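Local structure of papain-like cysteine protease (3MTV) at residues I6-V11 / R44-F49; A22-G25 / V29-E32; N89-L94 / H119-K124; V146-S151 / I157-L162. The protein acts as a viral papain-like cysteine protease and metal-dependent nuclease, and probably helps suppress host interferon signalling and mRNA export. All coordinates share one frame; numbering follows the deposited sequence.

Contact 1: I6-V11 / R44-F49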
loop_
_atom_site.group_PDB
_atom_site.type_symbol
_atom_site.label_atom_id
_atom_site.label_comp_id
_atom_site.label_asym_id
_atom_site.label_seq_id
_atom_site.Cartn_x
_atom_site.Cartn_y
_atom_site.Cartn_z
ATOM N N ILE A 6 2.336 1.642 12.140
ATOM C CA ILE A 6 1.205 1.598 13.043
ATOM C C ILE A 6 1.240 0.365 13.863
ATOM O O ILE A 6 0.254 0.016 14.535
ATOM C CB ILE A 6 -0.112 1.539 12.308
ATOM C CG1 ILE A 6 -0.178 0.207 11.503
ATOM C CG2 ILE A 6 -0.320 2.740 11.419
ATOM C CD1 ILE A 6 -1.569 0.075 10.732
ATOM N N GLY A 7 2.364 -0.297 13.795
ATOM C CA GLY A 7 2.632 -1.400 14.660
ATOM C C GLY A 7 2.288 -2.722 14.034
ATOM O O GLY A 7 1.785 -2.768 12.928
ATOM N N ARG A 8 2.632 -3.769 14.770
ATOM C CA ARG A 8 2.308 -5.162 14.494
ATOM C C ARG A 8 2.373 -5.441 13.000
ATOM O O ARG A 8 1.488 -6.089 12.422
ATOM C CB ARG A 8 0.979 -5.587 15.170
ATOM C CG ARG A 8 -0.168 -4.738 14.692
ATOM C CD ARG A 8 -0.803 -3.818 15.796
ATOM N NE ARG A 8 -1.387 -2.582 15.178
ATOM C CZ ARG A 8 -2.601 -2.084 15.468
ATOM N NH1 ARG A 8 -3.350 -2.723 16.384
ATOM N NH2 ARG A 8 -3.081 -0.993 14.830
ATOM N N GLY A 9 3.425 -4.931 12.356
ATOM C CA GLY A 9 3.730 -5.447 11.039
ATOM C C GLY A 9 3.054 -4.688 9.908
ATOM O O GLY A 9 3.363 -4.910 8.798
ATOM N N ALA A 10 2.207 -3.726 10.178
ATOM C CA ALA A 10 1.620 -2.918 9.125
ATOM C C ALA A 10 2.035 -1.443 9.036
ATOM O O ALA A 10 2.735 -0.859 9.960
ATOM C CB ALA A 10 0.168 -2.909 9.359
ATOM N N VAL A 11 1.465 -0.808 8.000
ATOM C CA VAL A 11 1.608 0.615 7.913
ATOM C C VAL A 11 0.364 1.168 7.309
ATOM O O VAL A 11 -0.387 0.420 6.766
ATOM C CB VAL A 11 2.721 0.990 6.908
ATOM C CG1 VAL A 11 4.046 0.640 7.439
ATOM C CG2 VAL A 11 2.506 0.343 5.538
ATOM N N ARG A 44 -8.601 0.500 14.226
ATOM C CA ARG A 44 -9.898 0.198 13.636
ATOM C C ARG A 44 -9.670 -0.583 12.351
ATOM O O ARG A 44 -9.787 -1.822 12.352
ATOM C CB ARG A 44 -10.776 1.434 13.387
ATOM C CG ARG A 44 -11.739 1.596 14.526
ATOM C CD ARG A 44 -12.480 2.931 14.648
ATOM N NE ARG A 44 -12.996 2.921 16.030
ATOM C CZ ARG A 44 -13.789 3.828 16.622
ATOM N NH1 ARG A 44 -14.248 4.950 15.978
ATOM N NH2 ARG A 44 -14.148 3.560 17.892
ATOM N N LEU A 45 -9.357 0.164 11.289
ATOM C CA LEU A 45 -8.647 -0.304 10.083
ATOM C C LEU A 45 -7.905 -1.588 10.116
ATOM O O LEU A 45 -8.222 -2.478 9.430
ATOM C CB LEU A 45 -7.559 0.648 9.683
ATOM C CG LEU A 45 -7.616 0.845 8.167
ATOM C CD1 LEU A 45 -6.306 1.179 7.655
ATOM C CD2 LEU A 45 -8.076 -0.395 7.511
ATOM N N HIS A 46 -6.853 -1.692 10.871
ATOM C CA HIS A 46 -6.053 -2.899 10.693
ATOM C C HIS A 46 -6.768 -4.051 11.240
ATOM O O HIS A 46 -6.646 -5.108 10.716
ATOM C CB HIS A 46 -4.736 -2.664 11.377
ATOM C CG HIS A 46 -3.899 -3.862 11.621
ATOM N ND1 HIS A 46 -2.959 -4.293 10.717
ATOM C CD2 HIS A 46 -3.770 -4.658 12.711
ATOM C CE1 HIS A 46 -2.295 -5.309 11.217
ATOM N NE2 HIS A 46 -2.770 -5.560 12.431
ATOM N N THR A 47 -7.530 -3.843 12.302
ATOM C CA THR A 47 -8.244 -4.922 12.952
ATOM C C THR A 47 -9.405 -5.390 12.100
ATOM O O THR A 47 -9.689 -6.608 11.966
ATOM C CB THR A 47 -8.673 -4.551 14.395
ATOM O OG1 THR A 47 -7.591 -4.917 15.262
ATOM C CG2 THR A 47 -9.825 -5.405 14.808
ATOM N N SER A 48 -10.084 -4.475 11.452
ATOM C CA SER A 48 -11.242 -4.991 10.770
ATOM C C SER A 48 -11.236 -5.199 9.241
ATOM O O SER A 48 -11.995 -5.994 8.693
ATOM C CB SER A 48 -12.492 -4.309 11.327
ATOM O OG SER A 48 -12.225 -2.969 11.400
ATOM N N PHE A 49 -10.331 -4.570 8.516
ATOM C CA PHE A 49 -10.295 -4.778 7.044
ATOM C C PHE A 49 -9.154 -5.551 6.459
ATOM O O PHE A 49 -8.259 -5.963 7.172
ATOM C CB PHE A 49 -10.347 -3.474 6.365
ATOM C CG PHE A 49 -11.502 -2.700 6.743
ATOM C CD1 PHE A 49 -11.462 -1.866 7.829
ATOM C CD2 PHE A 49 -12.678 -2.846 6.062
ATOM C CE1 PHE A 49 -12.576 -1.143 8.210
ATOM C CE2 PHE A 49 -13.801 -2.091 6.427
ATOM C CZ PHE A 49 -13.722 -1.222 7.499
#
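In the helical turn that carries His46 against Arg8 and Ala10, the carbonyl O of Arg44 is gripped twice by one residue. Ser48 N donates to Arg44 O at 2.8 Å. The hydroxyl folds back on its own helix, with Ser48 OG 2.9 Å from Arg44 O and well above the carbonyl plane. Phe49, the next residue, leaves helical geometry.

His46 carries the contact proper. With CG anti to the backbone N (chi1 165°), its imidazole is thrown outward onto the tip of a hairpin, a type I' turn from Gly7 to Ala10 closed by Ala10 N to Gly7 O at 2.9 Å. Arg8 runs past the ring in the opposite direction. Its CG lies 3.5 Å from His46 NE2, approaching obliquely, and farther along the bent chain the guanidinium lays one face over the ring's CD2 carbon, with Arg8 CZ 3.9 Å from His46 CD2. The two planes are 25° apart. Arg8 NE also donates a weak bond to Ile6 O (3.1 Å), and NH1 another weak one to Asn43 on the helix; together they help steady the side chain. Ala10 CB meets the other ring nitrogen, 3.7 Å from His46 ND1, while Ile6 CD1 rests 4.2 Å from His46 CB. The nearby guanidinium would probably disfavour a protonated imidazole.

The hairpin joins strands 3-7 and 10-15, and helix 39-48 packs on their sheet. Trp21 of the adjoining strand 18-23 meets His46 edge-to-face and also touches Ala10, and on the helix Ala42 touches both Ile6 and Arg8.

Contact 2: A22-G25 / V29-E32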
loop_
_atom_site.group_PDB
_atom_site.type_symbol
_atom_site.label_atom_id
_atom_site.label_comp_id
_atom_site.label_asym_id
_atom_site.label_seq_id
_atom_site.Cartn_x
_atom_site.Cartn_y
_atom_site.Cartn_z
ATOM N N ALA A 22 -1.237 -1.810 4.820
ATOM C CA ALA A 22 -0.462 -2.751 4.051
ATOM C C ALA A 22 0.600 -3.312 4.956
ATOM O O ALA A 22 0.912 -2.679 5.959
ATOM C CB ALA A 22 0.147 -2.031 2.900
ATOM N N PRO A 23 1.199 -4.474 4.606
ATOM C CA PRO A 23 2.247 -4.991 5.511
ATOM C C PRO A 23 3.528 -4.142 5.402
ATOM O O PRO A 23 3.586 -3.349 4.456
ATOM C CB PRO A 23 2.436 -6.463 5.096
ATOM C CG PRO A 23 1.283 -6.787 4.315
ATOM C CD PRO A 23 0.783 -5.486 3.637
ATOM N N ARG A 24 4.473 -4.266 6.352
ATOM C CA ARG A 24 5.460 -3.228 6.646
ATOM C C ARG A 24 6.397 -3.525 5.526
ATOM O O ARG A 24 6.618 -2.689 4.593
ATOM C CB ARG A 24 6.107 -3.426 8.042
ATOM C CG ARG A 24 7.374 -2.602 8.458
ATOM C CD ARG A 24 7.715 -2.921 9.993
ATOM N NE ARG A 24 9.154 -2.780 10.375
ATOM C CZ ARG A 24 9.733 -1.885 11.251
ATOM N NH1 ARG A 24 9.026 -0.915 11.978
ATOM N NH2 ARG A 24 11.093 -1.977 11.415
ATOM N N GLY A 25 6.828 -4.768 5.550
ATOM C CA GLY A 25 8.027 -5.123 4.844
ATOM C C GLY A 25 9.123 -5.514 5.815
ATOM O O GLY A 25 8.851 -5.840 6.986
ATOM N N VAL A 29 11.993 -1.021 6.505
ATOM C CA VAL A 29 10.880 -0.134 6.360
ATOM C C VAL A 29 10.554 0.542 7.674
ATOM O O VAL A 29 10.258 -0.121 8.650
ATOM C CB VAL A 29 9.686 -0.807 5.916
ATOM C CG1 VAL A 29 8.721 0.268 5.795
ATOM C CG2 VAL A 29 9.896 -1.446 4.563
ATOM N N LYS A 30 10.662 1.853 7.710
ATOM C CA LYS A 30 10.673 2.588 8.985
ATOM C C LYS A 30 10.206 3.974 8.812
ATOM O O LYS A 30 10.957 4.854 8.558
ATOM C CB LYS A 30 12.039 2.600 9.688
ATOM C CG LYS A 30 12.519 1.163 10.050
ATOM C CD LYS A 30 13.570 1.240 11.127
ATOM C CE LYS A 30 13.647 0.010 12.067
ATOM N NZ LYS A 30 15.105 -0.289 12.420
ATOM N N PHE A 31 8.920 4.166 8.954
ATOM C CA PHE A 31 8.383 5.481 8.825
ATOM C C PHE A 31 8.047 6.027 10.179
ATOM O O PHE A 31 8.069 5.315 11.176
ATOM C CB PHE A 31 6.994 5.395 8.162
ATOM C CG PHE A 31 7.007 4.983 6.750
ATOM C CD1 PHE A 31 6.926 3.671 6.390
ATOM C CD2 PHE A 31 7.091 5.920 5.741
ATOM C CE1 PHE A 31 6.962 3.316 4.982
ATOM C CE2 PHE A 31 7.156 5.545 4.408
ATOM C CZ PHE A 31 7.084 4.252 4.047
ATOM N N GLU A 32 7.541 7.259 10.139
ATOM C CA GLU A 32 6.987 7.961 11.273
ATOM C C GLU A 32 5.824 7.250 11.932
ATOM O O GLU A 32 5.050 6.614 11.244
ATOM C CB GLU A 32 6.600 9.356 10.828
ATOM C CG GLU A 32 7.820 10.273 10.747
ATOM C CD GLU A 32 7.429 11.710 10.333
ATOM O OE1 GLU A 32 6.143 12.018 10.574
ATOM O OE2 GLU A 32 8.409 12.450 9.787
#
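The loop leaving strand 18-23 turns back on itself before helix 39-48, bringing Arg24 and Gly25 beside Val29 and Lys30. The backbones come nearest at Gly25 and Val29, and Val29 CG2 leans to 4.1 Å from Gly25 CA. Arg24 supplies the rest of the reach: its chain is extended from CG to NE and passes Val29 in the opposite direction, with Arg24 CG 3.9 Å from Val29 CB.

At the far end the guanidinium turns one face to the returning chain, and the Val29 carbonyl points end-on into its centre, with Val29 O 3.2 Å from Arg24 CZ. In this position no N-H points at the oxygen, and the pair is not hydrogen-bonded. Lys30 comes to the edge of the same group, its CE 3.3 Å from Arg24 NH2.

The charge of Arg24 is answered by Asp5, which forms a salt bridge to NH1, and the backbone O of Arg24 accepts a hydrogen bond from His52 of the second subunit, tying this loop to the dimer interface. The ammonium of Lys30 is close by, with NZ 4.5 Å from Arg24 NH2. The two like charges probably oppose each other mildly, while the carbonyl dipole above the guanidinium and the carboxylate of Asp5 would offset the effect.

Contact 3: N89-L94 / H119-K124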
loop_
_atom_site.group_PDB
_atom_site.type_symbol
_atom_site.label_atom_id
_atom_site.label_comp_id
_atom_site.label_asym_id
_atom_site.label_seq_id
_atom_site.Cartn_x
_atom_site.Cartn_y
_atom_site.Cartn_z
ATOM N N ASN A 89 -23.576 -15.687 2.940
ATOM C CA ASN A 89 -24.545 -16.564 2.303
ATOM C C ASN A 89 -25.270 -15.870 1.171
ATOM O O ASN A 89 -26.424 -16.129 0.891
ATOM C CB ASN A 89 -25.633 -16.983 3.339
ATOM C CG ASN A 89 -25.965 -15.881 4.351
ATOM O OD1 ASN A 89 -25.990 -16.198 5.519
ATOM N ND2 ASN A 89 -26.220 -14.596 3.917
ATOM N N CYS A 90 -24.703 -14.820 0.658
ATOM C CA CYS A 90 -25.587 -14.045 -0.172
ATOM C C CYS A 90 -25.750 -14.809 -1.456
ATOM O O CYS A 90 -26.406 -14.342 -2.316
ATOM C CB CYS A 90 -24.942 -12.712 -0.465
ATOM S SG CYS A 90 -23.198 -12.890 -1.269
ATOM N N TRP A 91 -25.126 -15.967 -1.608
ATOM C CA TRP A 91 -25.106 -16.619 -2.904
ATOM C C TRP A 91 -26.262 -17.561 -3.098
ATOM O O TRP A 91 -26.641 -17.885 -4.208
ATOM C CB TRP A 91 -23.873 -17.425 -3.102
ATOM C CG TRP A 91 -23.472 -18.288 -2.021
ATOM C CD1 TRP A 91 -22.706 -17.970 -0.981
ATOM C CD2 TRP A 91 -23.827 -19.641 -1.857
ATOM N NE1 TRP A 91 -22.516 -19.070 -0.133
ATOM C CE2 TRP A 91 -23.240 -20.097 -0.653
ATOM C CE3 TRP A 91 -24.597 -20.534 -2.605
ATOM C CZ2 TRP A 91 -23.417 -21.428 -0.167
ATOM C CZ3 TRP A 91 -24.688 -21.915 -2.168
ATOM C CH2 TRP A 91 -24.139 -22.316 -0.934
ATOM N N TRP A 92 -26.830 -17.965 -1.985
ATOM C CA TRP A 92 -28.077 -18.665 -1.999
ATOM C C TRP A 92 -29.059 -18.113 -2.931
ATOM O O TRP A 92 -29.682 -18.886 -3.619
ATOM C CB TRP A 92 -28.687 -18.584 -0.644
ATOM C CG TRP A 92 -27.845 -19.168 0.487
ATOM C CD1 TRP A 92 -26.550 -19.702 0.426
ATOM C CD2 TRP A 92 -28.246 -19.268 1.844
ATOM N NE1 TRP A 92 -26.140 -20.106 1.723
ATOM C CE2 TRP A 92 -27.175 -19.864 2.581
ATOM C CE3 TRP A 92 -29.412 -18.917 2.510
ATOM C CZ2 TRP A 92 -27.270 -20.130 3.880
ATOM C CZ3 TRP A 92 -29.492 -19.133 3.824
ATOM C CH2 TRP A 92 -28.420 -19.718 4.518
ATOM N N ARG A 93 -29.225 -16.794 -2.963
ATOM C CA ARG A 93 -30.258 -16.216 -3.830
ATOM C C ARG A 93 -30.193 -16.919 -5.174
ATOM O O ARG A 93 -31.140 -17.390 -5.742
ATOM C CB ARG A 93 -30.055 -14.704 -4.012
ATOM C CG ARG A 93 -30.379 -13.885 -2.731
ATOM C CD ARG A 93 -31.470 -12.747 -2.920
ATOM N NE ARG A 93 -31.530 -11.926 -1.731
ATOM C CZ ARG A 93 -30.498 -11.255 -1.200
ATOM N NH1 ARG A 93 -29.291 -11.220 -1.758
ATOM N NH2 ARG A 93 -30.679 -10.591 -0.066
ATOM N N LEU A 94 -29.009 -17.039 -5.689
ATOM C CA LEU A 94 -28.831 -17.737 -6.964
ATOM C C LEU A 94 -29.556 -19.086 -7.196
ATOM O O LEU A 94 -29.808 -19.472 -8.301
ATOM C CB LEU A 94 -27.368 -17.980 -7.004
ATOM C CG LEU A 94 -26.614 -16.951 -7.814
ATOM C CD1 LEU A 94 -27.147 -15.490 -7.736
ATOM C CD2 LEU A 94 -25.130 -17.043 -7.613
ATOM N N HIS A 119 -16.718 -15.679 4.254
ATOM C CA HIS A 119 -16.417 -15.124 2.925
ATOM C C HIS A 119 -17.240 -15.723 1.890
ATOM O O HIS A 119 -17.137 -15.417 0.733
ATOM C CB HIS A 119 -14.936 -15.209 2.579
ATOM C CG HIS A 119 -14.087 -15.172 3.775
ATOM N ND1 HIS A 119 -13.584 -13.977 4.281
ATOM C CD2 HIS A 119 -13.759 -16.159 4.661
ATOM C CE1 HIS A 119 -12.962 -14.255 5.432
ATOM N NE2 HIS A 119 -13.038 -15.563 5.680
ATOM N N GLY A 120 -18.063 -16.621 2.303
ATOM C CA GLY A 120 -18.888 -17.212 1.310
ATOM C C GLY A 120 -18.122 -18.326 0.619
ATOM O O GLY A 120 -17.332 -19.076 1.275
ATOM N N VAL A 121 -18.382 -18.436 -0.701
ATOM C CA VAL A 121 -17.886 -19.583 -1.500
ATOM C C VAL A 121 -17.117 -19.169 -2.729
ATOM O O VAL A 121 -17.404 -18.102 -3.289
ATOM C CB VAL A 121 -19.011 -20.517 -1.998
ATOM C CG1 VAL A 121 -19.449 -21.443 -0.957
ATOM C CG2 VAL A 121 -20.132 -19.745 -2.590
ATOM N N PRO A 122 -16.180 -20.000 -3.181
ATOM C CA PRO A 122 -15.236 -19.569 -4.194
ATOM C C PRO A 122 -15.727 -19.054 -5.518
ATOM O O PRO A 122 -15.329 -17.963 -5.893
ATOM C CB PRO A 122 -14.346 -20.766 -4.368
ATOM C CG PRO A 122 -14.399 -21.473 -3.086
ATOM C CD PRO A 122 -15.774 -21.273 -2.580
ATOM N N GLY A 123 -16.531 -19.717 -6.285
ATOM C CA GLY A 123 -16.710 -19.011 -7.571
ATOM C C GLY A 123 -16.597 -20.085 -8.557
ATOM O O GLY A 123 -17.572 -20.484 -9.096
ATOM N N LYS A 124 -15.417 -20.696 -8.636
ATOM C CA LYS A 124 -15.364 -21.952 -9.345
ATOM C C LYS A 124 -16.447 -22.868 -8.744
ATOM O O LYS A 124 -17.027 -23.691 -9.426
ATOM C CB LYS A 124 -14.007 -22.585 -9.250
ATOM C CG LYS A 124 -12.977 -22.080 -10.314
ATOM C CD LYS A 124 -11.437 -22.320 -9.822
ATOM C CE LYS A 124 -10.992 -21.314 -8.594
ATOM N NZ LYS A 124 -9.521 -21.381 -8.143
#
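A chi1 of 47° places the Trp91 indole between its own backbone N and carbonyl carbon, facing Val121, while a chi1 of -80°, measured to CG1, leaves CG2 between N and the carbonyl carbon of Val121, turned to the indole. Val121 CG2 stands over the face of the five-membered ring in a CH-pi contact, 3.4 Å from the Trp91 ring centroid and 8° off the ring normal. The other methyl lies beside the NE1-CE2 bond, Val121 CG1 being 4.0 Å from Trp91 CE2. Gly120 approaches obliquely, its CA 4.3 Å from Trp91 NE1.

Trp91 directly follows Cys90, the probable nucleophile of the protease. A tryptophan next to the catalytic cysteine is also found in papain, where the pair opens a helix; here residues 91-93 have helical angles without the regular bonds. Asn89 to Trp92 form a type I turn.

The opposite face of the Trp91 indole is taken by its neighbour, with Trp92 CD1 3.4 Å above the plane. Ala110 of helix 100-112 also touches Trp91, while Val121 packs on Leu126 of helix 124-131 and pairs its backbone with Tyr202, near the end of the chain.

Contact 4: V146-S151 / I157-L162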
loop_
_atom_site.group_PDB
_atom_site.type_symbol
_atom_site.label_atom_id
_atom_site.label_comp_id
_atom_site.label_asym_id
_atom_site.label_seq_id
_atom_site.Cartn_x
_atom_site.Cartn_y
_atom_site.Cartn_z
ATOM N N VAL A 146 -27.157 -7.697 -9.005
ATOM C CA VAL A 146 -25.890 -7.026 -8.937
ATOM C C VAL A 146 -24.804 -7.830 -8.332
ATOM O O VAL A 146 -24.886 -8.312 -7.161
ATOM C CB VAL A 146 -25.885 -5.833 -8.023
ATOM C CG1 VAL A 146 -25.110 -4.808 -8.705
ATOM C CG2 VAL A 146 -27.266 -5.345 -7.716
ATOM N N ILE A 147 -23.736 -7.863 -9.123
ATOM C CA ILE A 147 -22.473 -8.338 -8.605
ATOM C C ILE A 147 -21.637 -7.208 -8.045
ATOM O O ILE A 147 -21.488 -6.174 -8.702
ATOM C CB ILE A 147 -21.652 -8.983 -9.704
ATOM C CG1 ILE A 147 -22.447 -10.043 -10.432
ATOM C CG2 ILE A 147 -20.530 -9.746 -9.075
ATOM C CD1 ILE A 147 -22.849 -11.139 -9.455
ATOM N N GLN A 148 -21.109 -7.397 -6.842
ATOM C CA GLN A 148 -20.268 -6.366 -6.198
ATOM C C GLN A 148 -18.970 -6.791 -5.602
ATOM O O GLN A 148 -18.733 -7.969 -5.254
ATOM C CB GLN A 148 -20.999 -5.640 -5.089
ATOM C CG GLN A 148 -22.392 -5.352 -5.474
ATOM C CD GLN A 148 -22.988 -4.393 -4.559
ATOM O OE1 GLN A 148 -23.304 -3.265 -4.975
ATOM N NE2 GLN A 148 -23.156 -4.805 -3.277
ATOM N N TYR A 149 -18.133 -5.779 -5.462
ATOM C CA TYR A 149 -16.831 -5.994 -4.904
ATOM C C TYR A 149 -16.737 -5.007 -3.824
ATOM O O TYR A 149 -17.410 -3.970 -3.724
ATOM C CB TYR A 149 -15.721 -5.720 -5.907
ATOM C CG TYR A 149 -15.687 -4.310 -6.469
ATOM C CD1 TYR A 149 -16.275 -4.049 -7.671
ATOM C CD2 TYR A 149 -15.062 -3.250 -5.783
ATOM C CE1 TYR A 149 -16.271 -2.810 -8.220
ATOM C CE2 TYR A 149 -15.037 -1.976 -6.314
ATOM C CZ TYR A 149 -15.663 -1.773 -7.559
ATOM O OH TYR A 149 -15.732 -0.554 -8.191
ATOM N N PHE A 150 -15.861 -5.359 -2.971
ATOM C CA PHE A 150 -15.625 -4.468 -1.919
ATOM C C PHE A 150 -14.455 -3.568 -2.158
ATOM O O PHE A 150 -13.249 -4.027 -2.173
ATOM C CB PHE A 150 -15.177 -5.312 -0.837
ATOM C CG PHE A 150 -14.917 -4.579 0.340
ATOM C CD1 PHE A 150 -15.940 -3.911 0.953
ATOM C CD2 PHE A 150 -13.699 -4.581 0.905
ATOM C CE1 PHE A 150 -15.760 -3.286 2.120
ATOM C CE2 PHE A 150 -13.508 -3.956 2.094
ATOM C CZ PHE A 150 -14.539 -3.291 2.685
ATOM N N SER A 151 -14.759 -2.293 -2.365
ATOM C CA SER A 151 -13.672 -1.316 -2.259
ATOM C C SER A 151 -12.762 -1.110 -3.438
ATOM O O SER A 151 -12.451 0.052 -3.641
ATOM C CB SER A 151 -12.762 -1.663 -1.070
ATOM O OG SER A 151 -11.606 -0.884 -1.066
ATOM N N ILE A 157 -13.028 -9.954 -3.038
ATOM C CA ILE A 157 -14.123 -9.978 -2.117
ATOM C C ILE A 157 -15.279 -9.440 -2.839
ATOM O O ILE A 157 -15.362 -8.210 -3.102
ATOM C CB ILE A 157 -13.847 -9.151 -0.905
ATOM C CG1 ILE A 157 -12.943 -9.902 0.012
ATOM C CG2 ILE A 157 -15.072 -8.836 -0.135
ATOM C CD1 ILE A 157 -11.824 -9.050 0.448
ATOM N N ARG A 158 -16.181 -10.375 -3.108
ATOM C CA ARG A 158 -17.441 -10.131 -3.802
ATOM C C ARG A 158 -18.679 -10.455 -3.021
ATOM O O ARG A 158 -18.681 -11.158 -1.958
ATOM C CB ARG A 158 -17.495 -10.836 -5.129
ATOM C CG ARG A 158 -16.739 -10.059 -6.060
ATOM C CD ARG A 158 -16.513 -10.894 -7.342
ATOM N NE ARG A 158 -15.851 -10.149 -8.446
ATOM C CZ ARG A 158 -15.755 -10.509 -9.751
ATOM N NH1 ARG A 158 -16.227 -11.641 -10.273
ATOM N NH2 ARG A 158 -15.147 -9.710 -10.579
ATOM N N HIS A 159 -19.728 -9.932 -3.627
ATOM C CA HIS A 159 -20.986 -9.977 -3.021
ATOM C C HIS A 159 -22.090 -9.805 -4.057
ATOM O O HIS A 159 -21.949 -9.126 -5.059
ATOM C CB HIS A 159 -21.013 -8.938 -1.968
ATOM C CG HIS A 159 -22.202 -9.020 -1.090
ATOM N ND1 HIS A 159 -23.267 -8.163 -1.221
ATOM C CD2 HIS A 159 -22.476 -9.830 -0.044
ATOM C CE1 HIS A 159 -24.174 -8.474 -0.307
ATOM N NE2 HIS A 159 -23.707 -9.467 0.428
ATOM N N LEU A 160 -23.221 -10.433 -3.854
ATOM C CA LEU A 160 -24.269 -9.917 -4.668
ATOM C C LEU A 160 -25.566 -9.635 -3.869
ATOM O O LEU A 160 -25.712 -10.014 -2.702
ATOM C CB LEU A 160 -24.456 -10.803 -5.868
ATOM C CG LEU A 160 -24.663 -12.140 -5.156
ATOM C CD1 LEU A 160 -26.141 -12.255 -4.866
ATOM C CD2 LEU A 160 -24.274 -13.336 -5.961
ATOM N N LYS A 161 -26.485 -8.932 -4.511
ATOM C CA LYS A 161 -27.621 -8.397 -3.834
ATOM C C LYS A 161 -28.507 -8.041 -4.989
ATOM O O LYS A 161 -28.022 -7.969 -6.144
ATOM C CB LYS A 161 -27.211 -7.165 -3.026
ATOM C CG LYS A 161 -27.129 -5.838 -3.805
ATOM C CD LYS A 161 -26.840 -4.615 -2.857
ATOM C CE LYS A 161 -27.265 -3.194 -3.440
ATOM N NZ LYS A 161 -27.379 -2.986 -4.950
ATOM N N LEU A 162 -29.790 -7.832 -4.712
ATOM C CA LEU A 162 -30.661 -7.448 -5.792
ATOM C C LEU A 162 -30.562 -5.973 -6.013
ATOM O O LEU A 162 -30.249 -5.210 -5.070
ATOM C CB LEU A 162 -32.083 -7.726 -5.449
ATOM C CG LEU A 162 -32.355 -9.056 -4.833
ATOM C CD1 LEU A 162 -33.418 -8.916 -3.781
ATOM C CD2 LEU A 162 -32.802 -9.838 -5.995
#
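Gln148 and His159 face each other as a hydrogen-bonded antiparallel pair, their backbones joined in both directions. Gln148 N donates to His159 O at 2.6 Å, nearly in line with the carbonyl. The return bond, from His159 N to Gln148 O at 2.7 Å, is more bent, 137° at the hydrogen. On one side Val146 N reaches Lys161 O at 3.0 Å, and on the other Phe150 N reaches Ile157 O at 2.9 Å. Between these pairs Tyr149 CA turns its hydrogen on the same Ile157 O, 3.2 Å away.

The side chains sort onto the two faces of this hairpin. Ile147 and Leu160 share one face with Tyr149 and Arg158, and Ile147 CD1 touches Leu160 CB at 3.9 Å. On the other face, with Gln148 and His159, Lys161 lies alongside Val146, its bent end leaving NZ 3.6 Å from Val146 CG2. Near the turn, Phe150 CG stands anti to its N (chi1 -179°), leaving Phe150 CB to meet Ile157 CG2 at 3.6 Å.

Strand 145-150 continues the sheet into strand 171-181, while Trp201 and Gly203 at the chain's C-terminus bond to the backbone of Arg158, whose guanidinium also reaches Tyr202. His159, probably a catalytic residue, has its side chain beside that of Cys90. The main-chain bonds fix the backbone of His159, and the strand pairing therefore does not depend on its imidazole.

Contacts 1 and 2 belong to the N-terminal part of the chain and share the antiparallel sheet of strands 3-7, 10-15, 18-23 and 54-56; their centres are 11 Å apart and contact 2 falls within the stretch that contact 1 closes. Val11 N to Ala22 O at 2.8 Å, a probable hydrogen bond, links them. Contacts 3 and 4 follow later, in the cysteine protease part of the chain, with centres 10 Å apart. They meet where the side chains of Cys90 and His159 come within about 3 Å, uniting the two probable catalytic residues. Between the two groups, Phe49 CD2 touches Phe150 CZ at 3.9 Å, although the centres of contacts 1 and 4 are 24 Å apart.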